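Local coordinates for AztD protein (Citrobacter koseri, PDB 6CMK) that acts as a periplasmic zinc chaperone, binding zinc ions and handing one of them directly to the solute-binding protein AztC of the AztABCD transport system, at residues R72-A77 / E129-I134; L115-T120 / S150-G155. One frame throughout, in Å; residues are numbered along the deposited sequence.

Contact 1: residues R72-A77 / E129-I134; sequences RSESGA and ERQGKI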
loop_
_atom_site.group_PDB
_atom_site.type_symbol
_atom_site.label_atom_id
_atom_site.label_comp_id
_atom_site.label_asym_id
_atom_site.label_seq_id
_atom_site.Cartn_x
_atom_site.Cartn_y
_atom_site.Cartn_z
ATOM N N ARG B 72 -9.169 10.302 9.511
ATOM C CA ARG B 72 -9.246 8.930 9.039
ATOM C C ARG B 72 -7.949 8.203 9.346
ATOM O O ARG B 72 -6.884 8.809 9.458
ATOM C CB ARG B 72 -9.511 8.855 7.528
ATOM C CG ARG B 72 -8.461 9.535 6.660
ATOM C CD ARG B 72 -8.523 9.052 5.213
ATOM N NE ARG B 72 -7.939 7.718 5.050
ATOM C CZ ARG B 72 -7.946 7.040 3.904
ATOM N NH1 ARG B 72 -8.513 7.557 2.821
ATOM N NH2 ARG B 72 -7.379 5.846 3.830
ATOM N N SER B 73 -8.056 6.884 9.463
ATOM C CA SER B 73 -6.879 6.040 9.557
ATOM C C SER B 73 -6.264 5.852 8.177
ATOM O O SER B 73 -6.913 6.058 7.150
ATOM C CB SER B 73 -7.231 4.674 10.132
ATOM O OG SER B 73 -8.017 3.951 9.203
ATOM N N GLU B 74 -4.997 5.448 8.167
ATOM C CA GLU B 74 -4.340 5.139 6.897
ATOM C C GLU B 74 -5.065 4.024 6.151
ATOM O O GLU B 74 -5.241 4.104 4.927
ATOM C CB GLU B 74 -2.878 4.768 7.143
ATOM C CG GLU B 74 -2.025 5.942 7.573
ATOM C CD GLU B 74 -0.545 5.651 7.598
ATOM O OE1 GLU B 74 -0.151 4.493 7.881
ATOM O OE2 GLU B 74 0.230 6.600 7.334
ATOM N N SER B 75 -5.482 2.972 6.862
ATOM C CA SER B 75 -6.207 1.881 6.221
ATOM C C SER B 75 -7.551 2.333 5.687
ATOM O O SER B 75 -8.121 1.647 4.830
ATOM C CB SER B 75 -6.439 0.731 7.201
ATOM O OG SER B 75 -7.492 1.038 8.103
ATOM N N GLY B 76 -8.086 3.440 6.215
ATOM C CA GLY B 76 -9.422 3.899 5.917
ATOM C C GLY B 76 -10.536 3.142 6.607
ATOM O O GLY B 76 -11.709 3.432 6.347
ATOM N N ALA B 77 -10.220 2.183 7.476
ATOM C CA ALA B 77 -11.272 1.394 8.092
ATOM C C ALA B 77 -11.923 2.114 9.266
ATOM O O ALA B 77 -13.039 1.753 9.651
ATOM C CB ALA B 77 -10.728 0.039 8.553
ATOM N N GLU B 129 -2.481 8.950 13.561
ATOM C CA GLU B 129 -2.487 7.512 13.344
ATOM C C GLU B 129 -1.511 7.177 12.228
ATOM O O GLU B 129 -1.391 7.921 11.246
ATOM C CB GLU B 129 -3.888 7.007 13.004
ATOM C CG GLU B 129 -3.993 5.502 12.806
ATOM C CD GLU B 129 -3.663 5.062 11.391
ATOM O OE1 GLU B 129 -3.743 5.903 10.467
ATOM O OE2 GLU B 129 -3.359 3.864 11.205
ATOM N N ARG B 130 -0.780 6.080 12.398
ATOM C CA ARG B 130 0.062 5.582 11.320
ATOM C C ARG B 130 0.275 4.091 11.510
ATOM O O ARG B 130 0.551 3.632 12.618
ATOM C CB ARG B 130 1.410 6.320 11.258
ATOM C CG ARG B 130 2.126 6.488 12.596
ATOM C CD ARG B 130 3.388 7.344 12.444
ATOM N NE ARG B 130 4.326 6.758 11.487
ATOM C CZ ARG B 130 5.137 5.735 11.747
ATOM N NH1 ARG B 130 5.140 5.180 12.937
ATOM N NH2 ARG B 130 5.939 5.262 10.809
ATOM N N GLN B 131 0.115 3.335 10.420
ATOM C CA GLN B 131 0.349 1.886 10.430
ATOM C C GLN B 131 -0.513 1.167 11.469
ATOM O O GLN B 131 -0.153 0.090 11.958
ATOM C CB GLN B 131 1.828 1.583 10.649
ATOM C CG GLN B 131 2.717 2.296 9.653
ATOM C CD GLN B 131 4.184 2.052 9.897
ATOM O OE1 GLN B 131 4.637 1.932 11.041
ATOM N NE2 GLN B 131 4.942 1.989 8.818
ATOM N N GLY B 132 -1.675 1.733 11.776
ATOM C CA GLY B 132 -2.569 1.172 12.759
ATOM C C GLY B 132 -2.309 1.648 14.168
ATOM O O GLY B 132 -3.140 1.399 15.051
ATOM N N LYS B 133 -1.177 2.300 14.411
ATOM C CA LYS B 133 -0.884 2.852 15.730
ATOM C C LYS B 133 -1.556 4.208 15.857
ATOM O O LYS B 133 -1.490 5.024 14.936
ATOM C CB LYS B 133 0.622 3.007 15.928
ATOM C CG LYS B 133 1.430 1.717 15.771
ATOM C CD LYS B 133 2.912 1.991 15.959
ATOM C CE LYS B 133 3.570 2.461 14.656
ATOM N NZ LYS B 133 3.844 1.303 13.749
ATOM N N ILE B 134 -2.181 4.460 17.013
ATOM C CA ILE B 134 -2.982 5.669 17.229
ATOM C C ILE B 134 -2.440 6.401 18.446
ATOM O O ILE B 134 -2.196 5.785 19.483
ATOM C CB ILE B 134 -4.477 5.335 17.451
ATOM C CG1 ILE B 134 -5.108 4.712 16.203
ATOM C CG2 ILE B 134 -5.273 6.571 17.900
ATOM C CD1 ILE B 134 -6.297 3.837 16.532
HETATM O O HOH W 1 -4.163 8.570 9.697
HETATM O O HOH W 2 -4.477 2.211 9.491
#

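Contact 2: residues L115-T120 / S150-G155; sequences LPLELT and SAVLKG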
loop_
_atom_site.group_PDB
_atom_site.type_symbol
_atom_site.label_atom_id
_atom_site.label_comp_id
_atom_site.label_asym_id
_atom_site.label_seq_id
_atom_site.Cartn_x
_atom_site.Cartn_y
_atom_site.Cartn_z
ATOM N N LEU B 115 -18.599 2.711 16.604
ATOM C CA LEU B 115 -17.976 1.678 17.406
ATOM C C LEU B 115 -18.103 2.010 18.882
ATOM O O LEU B 115 -18.361 3.162 19.256
ATOM C CB LEU B 115 -16.512 1.529 17.023
ATOM C CG LEU B 115 -16.273 0.869 15.664
ATOM C CD1 LEU B 115 -14.835 1.069 15.232
ATOM C CD2 LEU B 115 -16.636 -0.616 15.683
ATOM N N PRO B 116 -17.960 1.007 19.754
ATOM C CA PRO B 116 -18.048 1.282 21.197
ATOM C C PRO B 116 -16.852 2.040 21.744
ATOM O O PRO B 116 -16.965 2.630 22.828
ATOM C CB PRO B 116 -18.156 -0.118 21.819
ATOM C CG PRO B 116 -17.529 -1.029 20.817
ATOM C CD PRO B 116 -17.849 -0.436 19.470
ATOM N N LEU B 117 -15.717 2.037 21.046
ATOM C CA LEU B 117 -14.536 2.725 21.548
ATOM C C LEU B 117 -14.790 4.219 21.652
ATOM O O LEU B 117 -15.087 4.882 20.649
ATOM C CB LEU B 117 -13.326 2.476 20.650
ATOM C CG LEU B 117 -12.088 3.280 21.082
ATOM C CD1 LEU B 117 -11.516 2.704 22.355
ATOM C CD2 LEU B 117 -11.023 3.270 20.026
ATOM N N GLU B 118 -14.632 4.741 22.863
ATOM C CA GLU B 118 -14.553 6.171 23.116
ATOM C C GLU B 118 -13.283 6.446 23.902
ATOM O O GLU B 118 -12.914 5.671 24.788
ATOM C CB GLU B 118 -15.745 6.688 23.916
ATOM C CG GLU B 118 -17.078 6.644 23.213
ATOM C CD GLU B 118 -18.163 7.308 24.042
ATOM O OE1 GLU B 118 -17.911 7.581 25.234
ATOM O OE2 GLU B 118 -19.257 7.565 23.504
ATOM N N LEU B 119 -12.624 7.549 23.578
ATOM C CA LEU B 119 -11.501 8.057 24.351
ATOM C C LEU B 119 -11.964 9.304 25.082
ATOM O O LEU B 119 -12.455 10.242 24.450
ATOM C CB LEU B 119 -10.314 8.399 23.449
ATOM C CG LEU B 119 -9.932 7.344 22.413
ATOM C CD1 LEU B 119 -8.800 7.856 21.542
ATOM C CD2 LEU B 119 -9.551 6.051 23.116
ATOM N N THR B 120 -11.788 9.330 26.399
ATOM C CA THR B 120 -12.265 10.449 27.196
ATOM C C THR B 120 -11.120 11.134 27.921
ATOM O O THR B 120 -10.154 10.492 28.351
ATOM C CB THR B 120 -13.324 10.005 28.202
ATOM O OG1 THR B 120 -12.745 9.080 29.128
ATOM C CG2 THR B 120 -14.478 9.343 27.472
ATOM N N SER B 150 -6.439 -2.271 15.052
ATOM C CA SER B 150 -6.942 -3.637 14.975
ATOM C C SER B 150 -7.788 -3.966 16.197
ATOM O O SER B 150 -8.886 -4.523 16.077
ATOM C CB SER B 150 -5.779 -4.617 14.826
ATOM O OG SER B 150 -6.234 -5.959 14.896
ATOM N N ALA B 151 -7.307 -3.585 17.380
ATOM C CA ALA B 151 -8.092 -3.771 18.597
ATOM C C ALA B 151 -9.394 -2.980 18.545
ATOM O O ALA B 151 -10.466 -3.502 18.873
ATOM C CB ALA B 151 -7.261 -3.359 19.810
ATOM N N VAL B 152 -9.323 -1.720 18.115
ATOM C CA VAL B 152 -10.514 -0.878 18.056
ATOM C C VAL B 152 -11.590 -1.529 17.194
ATOM O O VAL B 152 -12.767 -1.581 17.566
ATOM C CB VAL B 152 -10.142 0.518 17.528
ATOM C CG1 VAL B 152 -11.388 1.394 17.363
ATOM C CG2 VAL B 152 -9.116 1.150 18.447
ATOM N N LEU B 153 -11.204 -2.022 16.017
ATOM C CA LEU B 153 -12.188 -2.600 15.106
ATOM C C LEU B 153 -12.827 -3.856 15.676
ATOM O O LEU B 153 -13.975 -4.166 15.330
ATOM C CB LEU B 153 -11.541 -2.918 13.758
ATOM C CG LEU B 153 -11.340 -1.704 12.866
ATOM C CD1 LEU B 153 -10.343 -2.034 11.764
ATOM C CD2 LEU B 153 -12.692 -1.276 12.313
ATOM N N LYS B 154 -12.108 -4.602 16.523
ATOM C CA LYS B 154 -12.687 -5.752 17.199
ATOM C C LYS B 154 -13.579 -5.361 18.366
ATOM O O LYS B 154 -14.194 -6.244 18.972
ATOM C CB LYS B 154 -11.599 -6.681 17.743
ATOM C CG LYS B 154 -10.588 -7.243 16.764
ATOM C CD LYS B 154 -9.675 -8.179 17.547
ATOM C CE LYS B 154 -8.295 -8.345 16.947
ATOM N NZ LYS B 154 -7.399 -9.009 17.940
ATOM N N GLY B 155 -13.648 -4.077 18.706
ATOM C CA GLY B 155 -14.380 -3.654 19.880
ATOM C C GLY B 155 -13.614 -3.778 21.175
ATOM O O GLY B 155 -14.235 -3.865 22.244
HETATM O O HOH W 3 -14.551 -0.365 19.418
#

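Contact 1: residues R72-A77 / E129-I134
Glu74 and Glu129 each reach across and accept a backbone N-H from the other's segment, an exchange that suits two acids long enough to bring a carboxylate to a main-chain N-H across the gap. Glu74 N gives its proton to Glu129 OE1 at 2.7 Å, from above the carboxylate plane. In return Gln131 N donates to Glu74 OE1 at 2.8 Å, again from above the plane; the extended chain of Glu74 carries its carboxylate past the CA of Arg130 to get there. The two acid planes are turned 77° apart, and with 4.6 Å between Glu74 OE1 and Glu129 OE1 the like charges are probably eased by the N-H groups that each collects.

Glu129 leaves the strand with CG anti to its backbone N (chi1 -178°) and bends at chi2. Its OE2 accepts from Gly132 N at 2.8 Å on the anti side, 26° out of the carboxylate plane, and so holds an amide within the type I' turn Arg130-Lys133. A CB on Gly132 would be jammed against the carbonyl oxygen of Gln131, hence the glycine. Water 2 bridges Ser75 N and Glu129 OE2.

Arg72 folds back over its own loop as second-shell support: NE donates to Ser73 O at 2.9 Å and NH2 to Glu74 O. Arg72 NE and Gly76 N reach Ser73 O from opposite faces of its carbonyl plane. Gln131 NE2 bonds to Gln295 and Asp278 of the second subunit.

The contact joins neighbouring propeller blades, setting the loop between strands 69-72 and 78-83 against hairpin 124-130/133-138, beside helix 149-153, whose Glu149 bonds to Ser73 OG.

Contact 2: residues L115-T120 / S150-G155
Leu117 and Val152 come nearest in backbone, their CA atoms 6.4 Å apart, where the chain turns a corner at Pro116 beside the last turn of a short helix. The helix finishes in a Schellman motif at Gly155, whose backbone angles would jam a CB against the preceding carbonyl, which explains the glycine. Water 3 links the two backbones: it donates to Val152 O at 2.8 Å and accepts a weak bond from Leu117 N.

Apolar branches do the rest. Leu117 holds CG anti to its backbone N (chi1 175°), and its CD2 sits against both methyls of Val152, 3.3 Å from CG1 and equally far from CG2. These carbons are closer than ordinary van der Waals contact, so the packing is tight, and the two side chains cross at about a right angle. Leu115 adds a looser touch, its CD1 lying 4.1 Å from Val152 CG1 and 4.3 Å from Leu153 CD2. At the exposed margin the ring of Pro116 rests by CG on Gly155 CA, at 4.2 Å; that ring also fixes phi (-72°) at the corner. Branched aliphatic residues suit a seam without polar side-chain bonds.

Strand 88-100 pairs with this edge through backbone bonds from Leu115 to Thr91 and Leu119 to Val89. Leu147 of strand 143-148 packs on both Leu117 and Val152, so helix 149-153, which directly follows that strand, is fitted against strand 113-120 of the preceding blade.

How the contacts relate
Both contacts join the same two successive propeller blades, and their segments alternate along the chain. Both are partly buried. Contact 1 lies nearer the middle, its centre about 11 Å from that of the chain, and none of its touching residues is exposed; contact 2 lies farther out, at about 20 Å, with half of them exposed. Their chemistry differs accordingly: loop meets turn through carboxylates, backbone amides and waters in contact 1, whereas a strand corner meets the last turn of a helix through aliphatic packing and a single bridging water in contact 2. The centres are about 13 Å apart, and the two meet directly where Ala77 CB packs on Leu153 CD1, 3.8 Å away.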